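Local coordinates for protein ORF10 (Moritella marina, PDB 6RIW) that forms the ketosynthase-chain length factor didomain of a polyunsaturated fatty acid synthase and probably catalyses the condensation steps that lengthen the acyl chain, at residues P19-F22 with W23-L27; S34-T37 with A38-G42; G93-V96 with T97-L101; G377-K380 with A381-L385. All coordinates share one frame; numbering follows the deposited sequence.

Interaction 1: P19-F22 with W23-L27; sequences PDQF and WQQLL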
loop_
_atom_site.group_PDB
_atom_site.type_symbol
_atom_site.label_atom_id
_atom_site.label_comp_id
_atom_site.label_asym_id
_atom_site.label_seq_id
_atom_site.Cartn_x
_atom_site.Cartn_y
_atom_site.Cartn_z
ATOM N N PRO A 19 3.333 17.111 -19.352
ATOM C CA PRO A 19 2.531 16.350 -20.329
ATOM C C PRO A 19 2.860 16.661 -21.784
ATOM O O PRO A 19 2.792 15.758 -22.625
ATOM C CB PRO A 19 1.083 16.738 -19.978
ATOM C CG PRO A 19 1.144 17.181 -18.539
ATOM C CD PRO A 19 2.485 17.855 -18.403
ATOM N N ASP A 20 3.195 17.910 -22.119
ATOM C CA ASP A 20 3.496 18.212 -23.520
ATOM C C ASP A 20 4.810 17.568 -23.954
ATOM O O ASP A 20 4.955 17.135 -25.104
ATOM C CB ASP A 20 3.532 19.725 -23.734
ATOM C CG ASP A 20 4.651 20.401 -22.950
ATOM O OD1 ASP A 20 5.177 19.788 -21.986
ATOM O OD2 ASP A 20 5.011 21.550 -23.296
ATOM N N GLN A 21 5.787 17.501 -23.049
ATOM C CA GLN A 21 7.028 16.786 -23.346
ATOM C C GLN A 21 6.767 15.298 -23.574
ATOM O O GLN A 21 7.291 14.697 -24.521
ATOM C CB GLN A 21 8.006 17.020 -22.198
ATOM C CG GLN A 21 9.338 16.328 -22.260
ATOM C CD GLN A 21 10.147 16.633 -20.998
ATOM O OE1 GLN A 21 9.581 17.055 -19.980
ATOM N NE2 GLN A 21 11.463 16.439 -21.061
ATOM N N PHE A 22 5.955 14.685 -22.713
ATOM C CA PHE A 22 5.591 13.281 -22.876
ATOM C C PHE A 22 4.875 13.051 -24.202
ATOM O O PHE A 22 5.180 12.096 -24.928
ATOM C CB PHE A 22 4.725 12.877 -21.677
ATOM C CG PHE A 22 3.936 11.593 -21.836
ATOM C CD1 PHE A 22 4.569 10.366 -21.886
ATOM C CD2 PHE A 22 2.554 11.622 -21.823
ATOM C CE1 PHE A 22 3.843 9.189 -21.980
ATOM C CE2 PHE A 22 1.813 10.442 -21.913
ATOM C CZ PHE A 22 2.463 9.229 -21.987
ATOM N N TRP A 23 3.931 13.929 -24.536
ATOM C CA TRP A 23 3.174 13.785 -25.777
ATOM C C TRP A 23 4.092 13.835 -26.996
ATOM O O TRP A 23 3.993 12.992 -27.895
ATOM C CB TRP A 23 2.111 14.879 -25.864
ATOM C CG TRP A 23 1.280 14.766 -27.092
ATOM C CD1 TRP A 23 1.322 15.583 -28.188
ATOM C CD2 TRP A 23 0.303 13.754 -27.380
ATOM N NE1 TRP A 23 0.416 15.149 -29.129
ATOM C CE2 TRP A 23 -0.217 14.028 -28.660
ATOM C CE3 TRP A 23 -0.183 12.642 -26.676
ATOM C CZ2 TRP A 23 -1.201 13.236 -29.252
ATOM C CZ3 TRP A 23 -1.164 11.859 -27.267
ATOM C CH2 TRP A 23 -1.660 12.161 -28.543
ATOM N N GLN A 24 5.003 14.812 -27.035
ATOM C CA GLN A 24 5.932 14.903 -28.160
ATOM C C GLN A 24 6.792 13.650 -28.263
ATOM O O GLN A 24 7.075 13.164 -29.365
ATOM C CB GLN A 24 6.810 16.145 -28.014
ATOM C CG GLN A 24 7.602 16.482 -29.270
ATOM C CD GLN A 24 6.704 16.741 -30.480
ATOM O OE1 GLN A 24 5.637 17.358 -30.367
ATOM N NE2 GLN A 24 7.139 16.272 -31.645
ATOM N N GLN A 25 7.207 13.096 -27.124
ATOM C CA GLN A 25 7.995 11.869 -27.166
ATOM C C GLN A 25 7.202 10.723 -27.786
ATOM O O GLN A 25 7.758 9.909 -28.537
ATOM C CB GLN A 25 8.471 11.501 -25.762
ATOM C CG GLN A 25 9.724 12.264 -25.374
ATOM C CD GLN A 25 9.989 12.242 -23.893
ATOM O OE1 GLN A 25 9.523 11.348 -23.181
ATOM N NE2 GLN A 25 10.735 13.237 -23.409
ATOM N N LEU A 26 5.910 10.625 -27.459
ATOM C CA LEU A 26 5.061 9.606 -28.071
ATOM C C LEU A 26 4.949 9.815 -29.575
ATOM O O LEU A 26 4.994 8.846 -30.353
ATOM C CB LEU A 26 3.660 9.638 -27.445
ATOM C CG LEU A 26 3.617 9.298 -25.951
ATOM C CD1 LEU A 26 2.175 9.196 -25.482
ATOM C CD2 LEU A 26 4.328 7.996 -25.717
ATOM N N LEU A 27 4.777 11.070 -29.998
ATOM C CA LEU A 27 4.638 11.361 -31.428
ATOM C C LEU A 27 5.896 11.000 -32.194
ATOM O O LEU A 27 5.820 10.634 -33.375
ATOM C CB LEU A 27 4.307 12.838 -31.647
ATOM C CG LEU A 27 3.025 13.396 -31.025
ATOM C CD1 LEU A 27 2.907 14.890 -31.330
ATOM C CD2 LEU A 27 1.828 12.644 -31.556
#
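Phe22 and Leu26, one turn apart on helix 19-27, form the tight, buried side of this local contact. Phe22 CG stands anti to the backbone N (chi1 164°), which brings the ring beside Leu26. Leu26 CD1 sits over one face of the phenyl ring, 3.9 Å from the centroid of Phe22 and offset toward the rim, in a CH-pi contact; its nearest ring atom is Phe22 CZ at 3.5 Å. Leu26 N donates to Phe22 O at 3.0 Å, tying the same two residues through the backbone. Phe13 meets the Phe22 ring edge-to-face, and Thr379 of helix 374-387 also touches it. With an alanine at Phe22, Leu26 CD1 would probably lose the ring face it rests on, and a gap would open toward Phe13 and Thr379. The flank that carries Gln21 and Gln25 is looser and more polar. The two side chains run side by side and point the same way, their nearest approach being Gln25 NE2 to Gln21 CG at 3.6 Å, and their amide planes are turned 69° apart. Each amide is held from beyond the helix start: Gln25 NE2 by Gly15 O, Gln21 OE1 by Gln17 N. Exposed Gln24 leads away and bonds to Glu28. This division into apolar and polar faces is that of an amphipathic alpha-helix, here laid against helix 374-387 in the ketosynthase, a member of the thiolase-like superfamily.

Interaction 2: S34-T37 with A38-G42; sequences SKAT and AVQMG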
loop_
_atom_site.group_PDB
_atom_site.type_symbol
_atom_site.label_atom_id
_atom_site.label_comp_id
_atom_site.label_asym_id
_atom_site.label_seq_id
_atom_site.Cartn_x
_atom_site.Cartn_y
_atom_site.Cartn_z
ATOM N N SER A 34 15.945 2.339 -20.136
ATOM C CA SER A 34 17.393 2.458 -19.982
ATOM C C SER A 34 17.887 1.410 -18.989
ATOM O O SER A 34 17.104 0.687 -18.371
ATOM C CB SER A 34 17.799 3.866 -19.528
ATOM O OG SER A 34 17.290 4.155 -18.234
ATOM N N LYS A 35 19.206 1.332 -18.837
ATOM C CA LYS A 35 19.806 0.407 -17.887
ATOM C C LYS A 35 19.949 1.063 -16.522
ATOM O O LYS A 35 20.368 2.221 -16.411
ATOM C CB LYS A 35 21.174 -0.068 -18.382
ATOM C CG LYS A 35 21.093 -0.873 -19.673
ATOM C CD LYS A 35 22.472 -1.152 -20.236
ATOM C CE LYS A 35 22.594 -2.588 -20.720
ATOM N NZ LYS A 35 24.028 -2.948 -20.938
ATOM N N ALA A 36 19.601 0.313 -15.478
ATOM C CA ALA A 36 19.767 0.817 -14.124
ATOM C C ALA A 36 21.245 0.957 -13.792
ATOM O O ALA A 36 22.078 0.161 -14.236
ATOM C CB ALA A 36 19.093 -0.119 -13.116
ATOM N N THR A 37 21.563 1.974 -12.992
ATOM C CA THR A 37 22.910 2.219 -12.486
ATOM C C THR A 37 22.903 2.215 -10.954
ATOM O O THR A 37 21.875 1.966 -10.307
ATOM C CB THR A 37 23.452 3.550 -13.013
ATOM O OG1 THR A 37 22.774 4.623 -12.353
ATOM C CG2 THR A 37 23.237 3.661 -14.515
ATOM N N ALA A 38 24.065 2.526 -10.363
ATOM C CA ALA A 38 24.130 2.631 -8.905
ATOM C C ALA A 38 23.242 3.746 -8.362
ATOM O O ALA A 38 22.917 3.744 -7.164
ATOM C CB ALA A 38 25.579 2.859 -8.453
ATOM N N VAL A 39 22.856 4.706 -9.210
ATOM C CA VAL A 39 21.873 5.705 -8.797
ATOM C C VAL A 39 20.572 5.027 -8.382
ATOM O O VAL A 39 19.904 5.451 -7.427
ATOM C CB VAL A 39 21.632 6.735 -9.915
ATOM C CG1 VAL A 39 20.524 7.694 -9.499
ATOM C CG2 VAL A 39 22.903 7.514 -10.188
ATOM N N GLN A 40 20.201 3.958 -9.085
ATOM C CA GLN A 40 18.995 3.214 -8.747
ATOM C C GLN A 40 19.255 2.200 -7.641
ATOM O O GLN A 40 18.437 2.060 -6.728
ATOM C CB GLN A 40 18.450 2.501 -9.988
ATOM C CG GLN A 40 17.650 3.405 -10.914
ATOM C CD GLN A 40 18.560 4.286 -11.757
ATOM O OE1 GLN A 40 19.571 3.814 -12.295
ATOM N NE2 GLN A 40 18.223 5.566 -11.855
ATOM N N MET A 41 20.378 1.487 -7.703
ATOM C CA MET A 41 20.563 0.313 -6.854
ATOM C C MET A 41 21.341 0.583 -5.575
ATOM O O MET A 41 21.309 -0.271 -4.681
ATOM C CB MET A 41 21.278 -0.805 -7.628
ATOM C CG MET A 41 20.573 -1.232 -8.920
ATOM S SD MET A 41 18.981 -2.027 -8.555
ATOM C CE MET A 41 18.334 -2.297 -10.233
ATOM N N GLY A 42 22.036 1.724 -5.461
ATOM C CA GLY A 42 22.883 2.012 -4.307
ATOM C C GLY A 42 24.111 1.130 -4.217
ATOM O O GLY A 42 24.829 1.164 -3.200
HETATM O O HOH W 1 19.343 4.987 -15.506
#
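Thr37 and Gln40 form a capping box at the start of the short helix 38-41, just after strand 34-35. The Gln40 side chain can be followed outward from CB, which lies 3.5 Å from Thr37 O and borders the methyl of Ala36. At CG the chain bends (chi2 78°), folding back toward the N-cap residue. That bend leaves CD beside the backbone of Thr37 and delivers OE1 at the tip to Thr37 N, a 2.8 Å bond that is almost straight (177°) and lies in the plane of the amide carbonyl. OE1 also takes a weak bond of 3.3 Å from Thr37 OG1, and a water that donates to Lys35 O makes another weak one. On the other side of the box, Thr37 OG1 accepts from Val39 N at 3.1 Å. Thr37 O takes two backbone donors, Met41 N in its carbonyl plane and Gln40 N well above it. Beside the box, Ala36 CB packs on Met41 CE at 3.7 Å, and Met41 reaches on to helix 228-237. Side-chain oxygens satisfy Val39 N at the helix's first turn and Thr37 N before it, so the box probably helps to set the point at which extended chain becomes helix.

Interaction 3: G93-V96 with T97-L101; sequences GLYV and TKQAL
Tyr95 and Gln99 make a CH-pi contact between successive turns of a largely buried part of helix 88-104, which packs in the ketosynthase against helix 174-183 and strands 4-12 and 259-270. Gln99 CG lies over one face of the phenol, 3.7 Å from the ring centroid of Tyr95 and displaced toward the rim at CE1 and CZ. Gln99 bends at chi2 (-62°), and its amide plane lies nearly parallel to the ring, 19° apart, with Gln99 NE2 3.9 Å from Tyr95 CE1. The phenol is fixed from outside as well, by a hydrogen bond of its OH to Gln17 O and by the ring of Phe69, which it meets edge-to-face. Truncating Tyr95 to an alanine would probably leave Gln17 O without this hydroxyl and Gln99 free to turn, its flat support gone. On the buried side, Thr97 grips Gly93 O twice. Its OG1 donates at 2.9 Å to Gly93 O and its backbone N at 3.0 Å to the same Gly93 O, the two arriving from opposite faces of the carbonyl plane. Beside them, Ala100 CB touches Val96 O at 3.2 Å, and Val96 and Ala100 both rest on Ala10 and Met265. The hydroxyl of Thr97 thereby spends its proton within its own helix, so that a polar side chain can lie among apolar neighbours such as Ile179 and Met265.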
loop_
_atom_site.group_PDB
_atom_site.type_symbol
_atom_site.label_atom_id
_atom_site.label_comp_id
_atom_site.label_asym_id
_atom_site.label_seq_id
_atom_site.Cartn_x
_atom_site.Cartn_y
_atom_site.Cartn_z
ATOM N N GLY A 93 5.661 12.550 -5.660
ATOM C CA GLY A 93 4.236 12.793 -5.457
ATOM C C GLY A 93 3.913 14.256 -5.203
ATOM O O GLY A 93 2.913 14.778 -5.709
ATOM N N LEU A 94 4.754 14.937 -4.424
ATOM C CA LEU A 94 4.575 16.375 -4.223
ATOM C C LEU A 94 4.742 17.143 -5.534
ATOM O O LEU A 94 3.976 18.074 -5.831
ATOM C CB LEU A 94 5.583 16.871 -3.187
ATOM C CG LEU A 94 5.262 16.390 -1.773
ATOM C CD1 LEU A 94 6.457 16.623 -0.868
ATOM C CD2 LEU A 94 4.018 17.104 -1.257
ATOM N N TYR A 95 5.742 16.769 -6.326
ATOM C CA TYR A 95 5.957 17.433 -7.611
ATOM C C TYR A 95 4.712 17.362 -8.500
ATOM O O TYR A 95 4.233 18.392 -8.991
ATOM C CB TYR A 95 7.159 16.810 -8.320
ATOM C CG TYR A 95 7.311 17.327 -9.749
ATOM C CD1 TYR A 95 7.795 18.615 -9.979
ATOM C CD2 TYR A 95 6.965 16.546 -10.848
ATOM C CE1 TYR A 95 7.935 19.110 -11.265
ATOM C CE2 TYR A 95 7.096 17.046 -12.170
ATOM C CZ TYR A 95 7.593 18.330 -12.353
ATOM O OH TYR A 95 7.739 18.865 -13.613
ATOM N N VAL A 96 4.178 16.157 -8.735
ATOM C CA VAL A 96 3.025 16.060 -9.635
ATOM C C VAL A 96 1.774 16.676 -9.010
ATOM O O VAL A 96 0.885 17.135 -9.736
ATOM C CB VAL A 96 2.759 14.611 -10.097
ATOM C CG1 VAL A 96 3.950 14.109 -10.943
ATOM C CG2 VAL A 96 2.448 13.674 -8.897
ATOM N N THR A 97 1.684 16.729 -7.679
ATOM C CA THR A 97 0.562 17.428 -7.054
ATOM C C THR A 97 0.606 18.925 -7.360
ATOM O O THR A 97 -0.393 19.505 -7.810
ATOM C CB THR A 97 0.564 17.185 -5.547
ATOM O OG1 THR A 97 0.253 15.810 -5.304
ATOM C CG2 THR A 97 -0.529 18.021 -4.880
ATOM N N LYS A 98 1.752 19.559 -7.117
ATOM C CA LYS A 98 1.907 20.990 -7.382
ATOM C C LYS A 98 1.665 21.295 -8.852
ATOM O O LYS A 98 0.962 22.259 -9.194
ATOM C CB LYS A 98 3.310 21.452 -6.973
ATOM C CG LYS A 98 3.518 22.970 -6.920
ATOM C CD LYS A 98 4.483 23.302 -5.785
ATOM C CE LYS A 98 5.283 24.563 -6.021
ATOM N NZ LYS A 98 6.709 24.306 -5.602
ATOM N N GLN A 99 2.252 20.488 -9.736
ATOM C CA GLN A 99 2.119 20.746 -11.166
ATOM C C GLN A 99 0.678 20.572 -11.624
ATOM O O GLN A 99 0.177 21.369 -12.427
ATOM C CB GLN A 99 3.048 19.821 -11.961
ATOM C CG GLN A 99 4.558 20.106 -11.754
ATOM C CD GLN A 99 4.957 21.500 -12.212
ATOM O OE1 GLN A 99 4.650 21.910 -13.327
ATOM N NE2 GLN A 99 5.629 22.237 -11.342
ATOM N N ALA A 100 -0.002 19.536 -11.128
ATOM C CA ALA A 100 -1.376 19.299 -11.556
ATOM C C ALA A 100 -2.307 20.384 -11.041
ATOM O O ALA A 100 -3.177 20.852 -11.779
ATOM C CB ALA A 100 -1.859 17.917 -11.099
ATOM N N LEU A 101 -2.156 20.790 -9.774
ATOM C CA LEU A 101 -3.004 21.857 -9.250
ATOM C C LEU A 101 -2.708 23.182 -9.944
ATOM O O LEU A 101 -3.628 23.953 -10.252
ATOM C CB LEU A 101 -2.815 21.978 -7.741
ATOM C CG LEU A 101 -3.597 20.887 -7.007
ATOM C CD1 LEU A 101 -3.261 20.940 -5.540
ATOM C CD2 LEU A 101 -5.091 21.068 -7.234
#

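Interaction 4: G377-K380 with A381-L385; sequences GMTK and AMLAL
Thr379 O accepts the backbone N-H of Leu383 at 2.9 Å, a fairly straight bond (163°). It belongs to helix 374-387, in the C-terminal half of the ketosynthase, between strand 443-450 and helix 19-27. The side chain of Leu383 follows the same carbonyl: its CG lies 3.4 Å from Thr379 O, and Leu383 CD1 goes on to touch Thr379 CG2 at 4.0 Å, the two side chains lying alongside each other. In Thr379 the methyl is anti to the backbone N (chi1 -58°, measured to OG1), which turns it toward Leu383 and leaves the hydroxyl to bond with Met375 O, one turn earlier. In a second pair, Met382 CG, beside its own backbone N (chi1 -66°), lies 3.2 Å from Met378 O, and the chain then extends to CE, 4.0 Å from Met378 CB. The far end of Met378 leads away toward helix 198-211. Lys380 meets the next turn mainly through its backbone, Ala384 N donating to Lys380 O at 2.9 Å. Its straight chain takes NZ away to a salt bridge with Glu329 and a hydrogen bond with Tyr327. Ala381 and Met382 rest on Leu449. Between turns the contact is thus carried by backbone bonds and thin methyl contacts, whereas the polar ends of Thr379 and Lys380 are satisfied by other partners; the carboxylate of Glu329 would be expected to stabilise the buried ammonium.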
loop_
_atom_site.group_PDB
_atom_site.type_symbol
_atom_site.label_atom_id
_atom_site.label_comp_id
_atom_site.label_asym_id
_atom_site.label_seq_id
_atom_site.Cartn_x
_atom_site.Cartn_y
_atom_site.Cartn_z
ATOM N N GLY A 377 -0.857 5.700 -19.326
ATOM C CA GLY A 377 -1.927 5.219 -20.189
ATOM C C GLY A 377 -3.093 6.187 -20.253
ATOM O O GLY A 377 -3.547 6.566 -21.339
ATOM N N MET A 378 -3.589 6.614 -19.084
ATOM C CA MET A 378 -4.700 7.563 -19.064
ATOM C C MET A 378 -4.288 8.906 -19.654
ATOM O O MET A 378 -5.083 9.560 -20.336
ATOM C CB MET A 378 -5.227 7.755 -17.637
ATOM C CG MET A 378 -5.925 6.541 -17.059
ATOM S SD MET A 378 -6.660 6.873 -15.433
ATOM C CE MET A 378 -5.179 6.851 -14.393
ATOM N N THR A 379 -3.053 9.340 -19.393
ATOM C CA THR A 379 -2.607 10.615 -19.940
ATOM C C THR A 379 -2.555 10.558 -21.464
ATOM O O THR A 379 -3.048 11.469 -22.145
ATOM C CB THR A 379 -1.247 11.000 -19.337
ATOM O OG1 THR A 379 -1.364 11.070 -17.897
ATOM C CG2 THR A 379 -0.779 12.360 -19.861
ATOM N N LYS A 380 -1.995 9.474 -22.012
ATOM C CA LYS A 380 -1.963 9.273 -23.460
ATOM C C LYS A 380 -3.366 9.308 -24.053
ATOM O O LYS A 380 -3.610 9.973 -25.072
ATOM C CB LYS A 380 -1.277 7.940 -23.773
ATOM C CG LYS A 380 -1.245 7.551 -25.259
ATOM C CD LYS A 380 -0.424 6.282 -25.464
ATOM C CE LYS A 380 -0.720 5.624 -26.808
ATOM N NZ LYS A 380 -0.246 4.201 -26.826
ATOM N N ALA A 381 -4.308 8.595 -23.431
ATOM C CA ALA A 381 -5.657 8.528 -23.988
ATOM C C ALA A 381 -6.363 9.877 -23.910
ATOM O O ALA A 381 -7.024 10.297 -24.874
ATOM C CB ALA A 381 -6.470 7.443 -23.278
ATOM N N MET A 382 -6.239 10.582 -22.780
ATOM C CA MET A 382 -6.895 11.880 -22.665
ATOM C C MET A 382 -6.297 12.903 -23.617
ATOM O O MET A 382 -7.027 13.738 -24.169
ATOM C CB MET A 382 -6.825 12.407 -21.230
ATOM C CG MET A 382 -7.611 11.567 -20.260
ATOM S SD MET A 382 -7.304 12.082 -18.563
ATOM C CE MET A 382 -7.957 10.623 -17.708
ATOM N N LEU A 383 -4.975 12.882 -23.809
ATOM C CA LEU A 383 -4.381 13.807 -24.769
ATOM C C LEU A 383 -4.758 13.428 -26.197
ATOM O O LEU A 383 -4.972 14.308 -27.039
ATOM C CB LEU A 383 -2.860 13.859 -24.608
ATOM C CG LEU A 383 -2.374 14.582 -23.337
ATOM C CD1 LEU A 383 -0.846 14.548 -23.216
ATOM C CD2 LEU A 383 -2.900 16.011 -23.252
ATOM N N ALA A 384 -4.843 12.127 -26.486
ATOM C CA ALA A 384 -5.245 11.679 -27.818
ATOM C C ALA A 384 -6.688 12.064 -28.123
ATOM O O ALA A 384 -7.012 12.430 -29.262
ATOM C CB ALA A 384 -5.074 10.167 -27.933
ATOM N N LEU A 385 -7.573 11.958 -27.122
ATOM C CA LEU A 385 -8.967 12.351 -27.304
ATOM C C LEU A 385 -9.093 13.841 -27.589
ATOM O O LEU A 385 -9.937 14.254 -28.395
ATOM C CB LEU A 385 -9.791 11.978 -26.068
ATOM C CG LEU A 385 -10.195 10.511 -25.942
ATOM C CD1 LEU A 385 -10.548 10.150 -24.471
ATOM C CD2 LEU A 385 -11.343 10.175 -26.872
#

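All four contacts belong to the first ketosynthase family region of the chain. Interactions 1 and 4 are joined directly, with centres 11 Å apart: the Trp23 ring lies on helix 374-387, its CE3 3.6 Å from Leu383 CB, and Leu26 CD1 meets Lys380 CG at 3.8 Å. Interaction 3 lies 18 Å, centre to centre, from each of these two and touches neither, although Gln17 bonds to both Tyr95 of interaction 3 and Gln21 of interaction 1. Interaction 2 stands apart, 24 Å from the centre of interaction 1. The magnesium ion, sited at Met1 and Lys286, lies about 13 Å from the Met382 side chain; the other three contacts are away from this site.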